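Local coordinates for secreted protein (Streptomyces lividans TK24, PDB 5LXZ), which is probably a secreted copper-radical oxidase of the AA5 family, related to galactose oxidase, with a mononuclear copper site, at residues P6-I18 with F448-Y460. The protein carries 1 engineered substitution. Residues are numbered along the deposited sequence; the frame is centred on the assembly and turned at random. Where two conformers were deposited one is given.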
loop_
_atom_site.group_PDB
_atom_site.type_symbol
_atom_site.label_atom_id
_atom_site.label_comp_id
_atom_site.label_asym_id
_atom_site.label_seq_id
_atom_site.Cartn_x
_atom_site.Cartn_y
_atom_site.Cartn_z
ATOM N N PRO A 6 13.902 -0.240 -33.271
ATOM C CA PRO A 6 13.999 -1.640 -32.800
ATOM C C PRO A 6 15.134 -1.904 -31.798
ATOM O O PRO A 6 14.923 -2.569 -30.781
ATOM C CB PRO A 6 14.213 -2.431 -34.116
ATOM C CG PRO A 6 13.600 -1.550 -35.167
ATOM C CD PRO A 6 13.962 -0.166 -34.754
ATOM N N GLU A 7 16.310 -1.355 -32.062
ATOM C CA GLU A 7 17.465 -1.526 -31.193
ATOM C C GLU A 7 17.231 -0.932 -29.779
ATOM O O GLU A 7 17.560 -1.588 -28.759
ATOM C CB GLU A 7 18.748 -0.951 -31.842
ATOM C CG GLU A 7 18.713 0.524 -32.293
ATOM C CD GLU A 7 18.185 0.787 -33.720
ATOM O OE1 GLU A 7 17.411 -0.044 -34.304
ATOM O OE2 GLU A 7 18.542 1.872 -34.253
ATOM N N TYR A 8 16.651 0.261 -29.749
ATOM C CA TYR A 8 16.379 0.942 -28.484
ATOM C C TYR A 8 15.372 0.113 -27.666
ATOM O O TYR A 8 15.572 -0.138 -26.458
ATOM C CB TYR A 8 15.848 2.338 -28.729
ATOM C CG TYR A 8 15.667 3.114 -27.455
ATOM C CD1 TYR A 8 16.674 3.883 -26.927
ATOM C CD2 TYR A 8 14.470 3.015 -26.750
ATOM C CE1 TYR A 8 16.490 4.577 -25.738
ATOM C CE2 TYR A 8 14.279 3.707 -25.583
ATOM C CZ TYR A 8 15.286 4.440 -25.059
ATOM O OH TYR A 8 15.127 5.122 -23.882
ATOM N N LYS A 9 14.303 -0.321 -28.326
ATOM C CA LYS A 9 13.260 -1.103 -27.645
ATOM C C LYS A 9 13.785 -2.435 -27.162
ATOM O O LYS A 9 13.430 -2.929 -26.075
ATOM C CB LYS A 9 12.048 -1.280 -28.543
ATOM C CG LYS A 9 11.368 0.053 -28.820
ATOM C CD LYS A 9 10.094 -0.057 -29.619
ATOM C CE LYS A 9 10.350 -0.708 -30.971
ATOM N NZ LYS A 9 9.223 -0.506 -31.931
ATOM N N ALA A 10 14.649 -3.061 -27.953
ATOM C CA ALA A 10 15.251 -4.334 -27.505
ATOM C C ALA A 10 16.075 -4.212 -26.224
ATOM O O ALA A 10 16.177 -5.193 -25.460
ATOM C CB ALA A 10 16.121 -4.928 -28.609
ATOM N N ALA A 11 16.630 -3.032 -25.976
ATOM C CA ALA A 11 17.423 -2.770 -24.795
ATOM C C ALA A 11 16.559 -2.172 -23.655
ATOM O O ALA A 11 16.841 -2.421 -22.490
ATOM C CB ALA A 11 18.556 -1.846 -25.122
ATOM N N ASN A 12 15.517 -1.411 -24.001
ATOM C CA ASN A 12 14.865 -0.522 -23.019
ATOM C C ASN A 12 13.374 -0.720 -22.857
ATOM O O ASN A 12 12.789 -0.108 -21.976
ATOM C CB ASN A 12 15.150 0.927 -23.388
ATOM C CG ASN A 12 16.601 1.245 -23.278
ATOM O OD1 ASN A 12 17.169 1.168 -22.200
ATOM N ND2 ASN A 12 17.248 1.551 -24.410
ATOM N N GLY A 13 12.770 -1.522 -23.713
ATOM C CA GLY A 13 11.324 -1.615 -23.800
ATOM C C GLY A 13 10.666 -0.352 -24.298
ATOM O O GLY A 13 11.314 0.509 -24.893
ATOM N N LYS A 14 9.367 -0.234 -24.048
ATOM C CA LYS A 14 8.569 0.864 -24.608
ATOM C C LYS A 14 7.338 1.101 -23.760
ATOM O O LYS A 14 6.719 0.127 -23.322
ATOM C CB LYS A 14 8.117 0.533 -26.040
ATOM C CG LYS A 14 7.271 1.653 -26.641
ATOM C CD LYS A 14 7.078 1.626 -28.156
ATOM C CE LYS A 14 5.933 2.560 -28.549
ATOM N NZ LYS A 14 6.181 4.001 -28.229
ATOM N N TRP A 15 7.008 2.359 -23.555
ATOM C CA TRP A 15 5.797 2.776 -22.844
ATOM C C TRP A 15 4.759 3.264 -23.818
ATOM O O TRP A 15 5.108 3.902 -24.846
ATOM C CB TRP A 15 6.132 3.938 -21.906
ATOM C CG TRP A 15 7.027 3.580 -20.768
ATOM C CD1 TRP A 15 8.377 3.537 -20.746
ATOM C CD2 TRP A 15 6.599 3.207 -19.469
ATOM N NE1 TRP A 15 8.849 3.172 -19.494
ATOM C CE2 TRP A 15 7.752 2.961 -18.686
ATOM C CE3 TRP A 15 5.342 3.075 -18.887
ATOM C CZ2 TRP A 15 7.662 2.598 -17.338
ATOM C CZ3 TRP A 15 5.262 2.747 -17.544
ATOM C CH2 TRP A 15 6.406 2.514 -16.797
ATOM N N GLU A 16 3.502 3.022 -23.506
ATOM C CA GLU A 16 2.400 3.572 -24.295
ATOM C C GLU A 16 1.319 4.044 -23.349
ATOM O O GLU A 16 0.974 3.332 -22.413
ATOM C CB GLU A 16 1.833 2.501 -25.207
ATOM C CG GLU A 16 0.651 2.957 -26.076
ATOM C CD GLU A 16 0.124 1.903 -27.049
ATOM O OE1 GLU A 16 0.501 0.714 -26.951
ATOM O OE2 GLU A 16 -0.694 2.281 -27.918
ATOM N N ILE A 17 0.781 5.218 -23.594
ATOM C CA ILE A 17 -0.403 5.707 -22.910
ATOM C C ILE A 17 -1.648 5.082 -23.534
ATOM O O ILE A 17 -1.813 5.069 -24.756
ATOM C CB ILE A 17 -0.470 7.248 -23.000
ATOM C CG1 ILE A 17 0.711 7.864 -22.240
ATOM C CG2 ILE A 17 -1.802 7.763 -22.462
ATOM C CD1 ILE A 17 0.980 9.332 -22.520
ATOM N N ILE A 18 -2.540 4.641 -22.651
ATOM C CA ILE A 18 -3.937 4.406 -22.964
ATOM C C ILE A 18 -4.782 5.425 -22.204
ATOM O O ILE A 18 -4.664 5.582 -20.979
ATOM C CB ILE A 18 -4.382 3.014 -22.524
ATOM C CG1 ILE A 18 -3.817 1.999 -23.483
ATOM C CG2 ILE A 18 -5.906 2.934 -22.487
ATOM C CD1 ILE A 18 -2.386 1.660 -23.190
ATOM N N PHE A 448 21.018 -2.085 -10.772
ATOM C CA PHE A 448 19.969 -1.486 -11.599
ATOM C C PHE A 448 20.468 -1.290 -13.025
ATOM O O PHE A 448 21.629 -0.950 -13.249
ATOM C CB PHE A 448 19.600 -0.098 -11.090
ATOM C CG PHE A 448 18.649 -0.076 -9.926
ATOM C CD1 PHE A 448 17.425 -0.690 -10.016
ATOM C CD2 PHE A 448 18.926 0.706 -8.809
ATOM C CE1 PHE A 448 16.517 -0.604 -8.967
ATOM C CE2 PHE A 448 18.032 0.787 -7.755
ATOM C CZ PHE A 448 16.823 0.143 -7.848
ATOM N N GLU A 449 19.552 -1.497 -13.959
ATOM C CA GLU A 449 19.738 -1.193 -15.381
ATOM C C GLU A 449 18.675 -0.166 -15.717
ATOM O O GLU A 449 17.498 -0.430 -15.539
ATOM C CB GLU A 449 19.547 -2.454 -16.206
ATOM C CG GLU A 449 19.489 -2.233 -17.709
ATOM C CD GLU A 449 19.055 -3.477 -18.472
ATOM O OE1 GLU A 449 18.711 -4.508 -17.856
ATOM O OE2 GLU A 449 19.015 -3.420 -19.740
ATOM N N ARG A 450 19.059 1.009 -16.177
ATOM C CA ARG A 450 18.104 1.972 -16.655
ATOM C C ARG A 450 17.427 1.488 -17.941
ATOM O O ARG A 450 18.070 0.949 -18.843
ATOM C CB ARG A 450 18.831 3.278 -16.903
ATOM C CG ARG A 450 17.924 4.403 -17.170
ATOM C CD ARG A 450 17.499 5.157 -15.938
ATOM N NE ARG A 450 16.844 6.317 -16.500
ATOM C CZ ARG A 450 17.312 7.543 -16.600
ATOM N NH1 ARG A 450 18.460 7.900 -16.031
ATOM N NH2 ARG A 450 16.582 8.443 -17.222
ATOM N N VAL A 451 16.123 1.658 -18.003
ATOM C CA VAL A 451 15.331 1.311 -19.178
ATOM C C VAL A 451 14.571 2.550 -19.681
ATOM O O VAL A 451 14.887 3.639 -19.257
ATOM C CB VAL A 451 14.465 0.071 -18.946
ATOM C CG1 VAL A 451 15.337 -1.165 -18.741
ATOM C CG2 VAL A 451 13.445 0.266 -17.786
ATOM N N ALA A 452 13.602 2.380 -20.560
ATOM C CA ALA A 452 12.911 3.536 -21.167
ATOM C C ALA A 452 12.212 4.356 -20.100
ATOM O O ALA A 452 11.653 3.787 -19.136
ATOM C CB ALA A 452 11.896 3.061 -22.168
ATOM N N ASP A 453 12.232 5.668 -20.257
ATOM C CA ASP A 453 11.535 6.585 -19.337
ATOM C C ASP A 453 10.026 6.425 -19.463
ATOM O O ASP A 453 9.479 6.428 -20.565
ATOM C CB ASP A 453 11.836 8.050 -19.625
ATOM C CG ASP A 453 13.260 8.428 -19.436
ATOM O OD1 ASP A 453 14.106 7.731 -18.859
ATOM O OD2 ASP A 453 13.540 9.557 -19.912
ATOM N N PRO A 454 9.309 6.336 -18.333
ATOM C CA PRO A 454 7.872 6.459 -18.429
ATOM C C PRO A 454 7.422 7.766 -19.034
ATOM O O PRO A 454 8.159 8.765 -18.989
ATOM C CB PRO A 454 7.391 6.393 -16.958
ATOM C CG PRO A 454 8.583 6.525 -16.105
ATOM C CD PRO A 454 9.831 6.378 -16.949
ATOM N N LEU A 455 6.220 7.759 -19.587
ATOM C CA LEU A 455 5.678 8.945 -20.226
ATOM C C LEU A 455 4.918 9.838 -19.291
ATOM O O LEU A 455 4.807 11.034 -19.522
ATOM C CB LEU A 455 4.758 8.541 -21.378
ATOM C CG LEU A 455 5.393 7.654 -22.445
ATOM C CD1 LEU A 455 4.388 7.268 -23.520
ATOM C CD2 LEU A 455 6.647 8.252 -23.074
ATOM N N VAL A 456 4.333 9.243 -18.259
ATOM C CA VAL A 456 3.480 9.958 -17.344
ATOM C C VAL A 456 4.112 9.889 -15.947
ATOM O O VAL A 456 4.493 8.805 -15.494
ATOM C CB VAL A 456 2.091 9.286 -17.296
ATOM C CG1 VAL A 456 1.165 9.928 -16.259
ATOM C CG2 VAL A 456 1.443 9.341 -18.664
ATOM N N GLY A 457 4.131 11.019 -15.250
ATOM C CA GLY A 457 4.615 11.097 -13.889
ATOM C C GLY A 457 3.652 10.461 -12.916
ATOM O O GLY A 457 2.445 10.605 -13.038
ATOM N N ARG A 458 4.201 9.722 -11.952
ATOM C CA ARG A 458 3.397 8.976 -10.955
ATOM C C ARG A 458 3.967 9.188 -9.555
ATOM O O ARG A 458 5.075 8.750 -9.281
ATOM C CB ARG A 458 3.332 7.483 -11.326
ATOM C CG ARG A 458 2.198 7.165 -12.340
ATOM C CD ARG A 458 2.117 5.717 -12.714
ATOM N NE ARG A 458 3.225 5.372 -13.565
ATOM C CZ ARG A 458 3.243 5.560 -14.878
ATOM N NH1 ARG A 458 4.310 5.181 -15.541
ATOM N NH2 ARG A 458 2.211 6.125 -15.518
ATOM N N ASN A 459 3.222 9.877 -8.687
ATOM C CA ASN A 459 3.644 10.129 -7.308
ATOM C C ASN A 459 2.638 9.466 -6.379
ATOM O O ASN A 459 2.427 8.255 -6.522
ATOM C CB ASN A 459 4.055 11.604 -7.037
ATOM C CG ASN A 459 2.925 12.622 -7.183
ATOM O OD1 ASN A 459 2.072 12.781 -6.300
ATOM N ND2 ASN A 459 2.933 13.360 -8.306
ATOM N N TYR A 460 2.064 10.207 -5.450
ATOM C CA TYR A 460 1.024 9.708 -4.523
ATOM C C TYR A 460 -0.130 9.104 -5.270
ATOM O O TYR A 460 -0.489 9.555 -6.355
ATOM C CB TYR A 460 0.545 10.935 -3.742
ATOM C CG TYR A 460 -0.410 10.735 -2.634
ATOM C CD1 TYR A 460 -0.128 9.816 -1.653
ATOM C CD2 TYR A 460 -1.531 11.530 -2.529
ATOM C CE1 TYR A 460 -0.976 9.678 -0.571
ATOM C CE2 TYR A 460 -2.405 11.382 -1.441
ATOM C CZ TYR A 460 -2.094 10.449 -0.499
ATOM O OH TYR A 460 -2.943 10.290 0.585
HETATM O O HOH W 1 13.041 6.608 -22.903
HETATM O O HOH W 2 17.587 -5.076 -21.309
#
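Asn12, at the end of helix 6-12, meets Val451 with CA atoms 4.3 Å apart, and its carbonyl O accepts the amide of Ala452 (Ala452 N to Asn12 O, 3.0 Å) and also a hydrogen bond from Tyr499 OH. From there strand 14-18 runs beside the linker that leaves strand 447-450. Trp15 makes the largest single contribution. With CG anti to the carbonyl carbon (chi1 -67°), its indole lies under Pro454, whose CA stands 3.5 Å from the centroid of the five-membered ring in a CH-pi contact. Trp15 NE1 bonds Ala452 O at 2.9 Å, approaching from above the carbonyl plane. At the far end of the indole, the guanidinium of Arg458, in the conformer given, approaches Trp15 CZ3 through NH1 and is salt-bridged to Glu497. Replacing the indole by the methyl of an alanine is likely to leave Ala452 O without this donor and to open a gap against Pro454. Leu455 packs its CG against Trp15 CB, while Ile17 CD1 touches Val456 CG2 at 3.9 Å. A water joins Tyr8 OH to Asp453 N. Strand 14-18, pairing antiparallel with strand 496-500, supplies the outermost strand of a four-stranded blade from the N-terminal end of the chain, and the linker continues to the copper ligand Tyr460; apolar cover with two direct hydrogen bonds thus fastens the N-terminal segment across neighbouring blades.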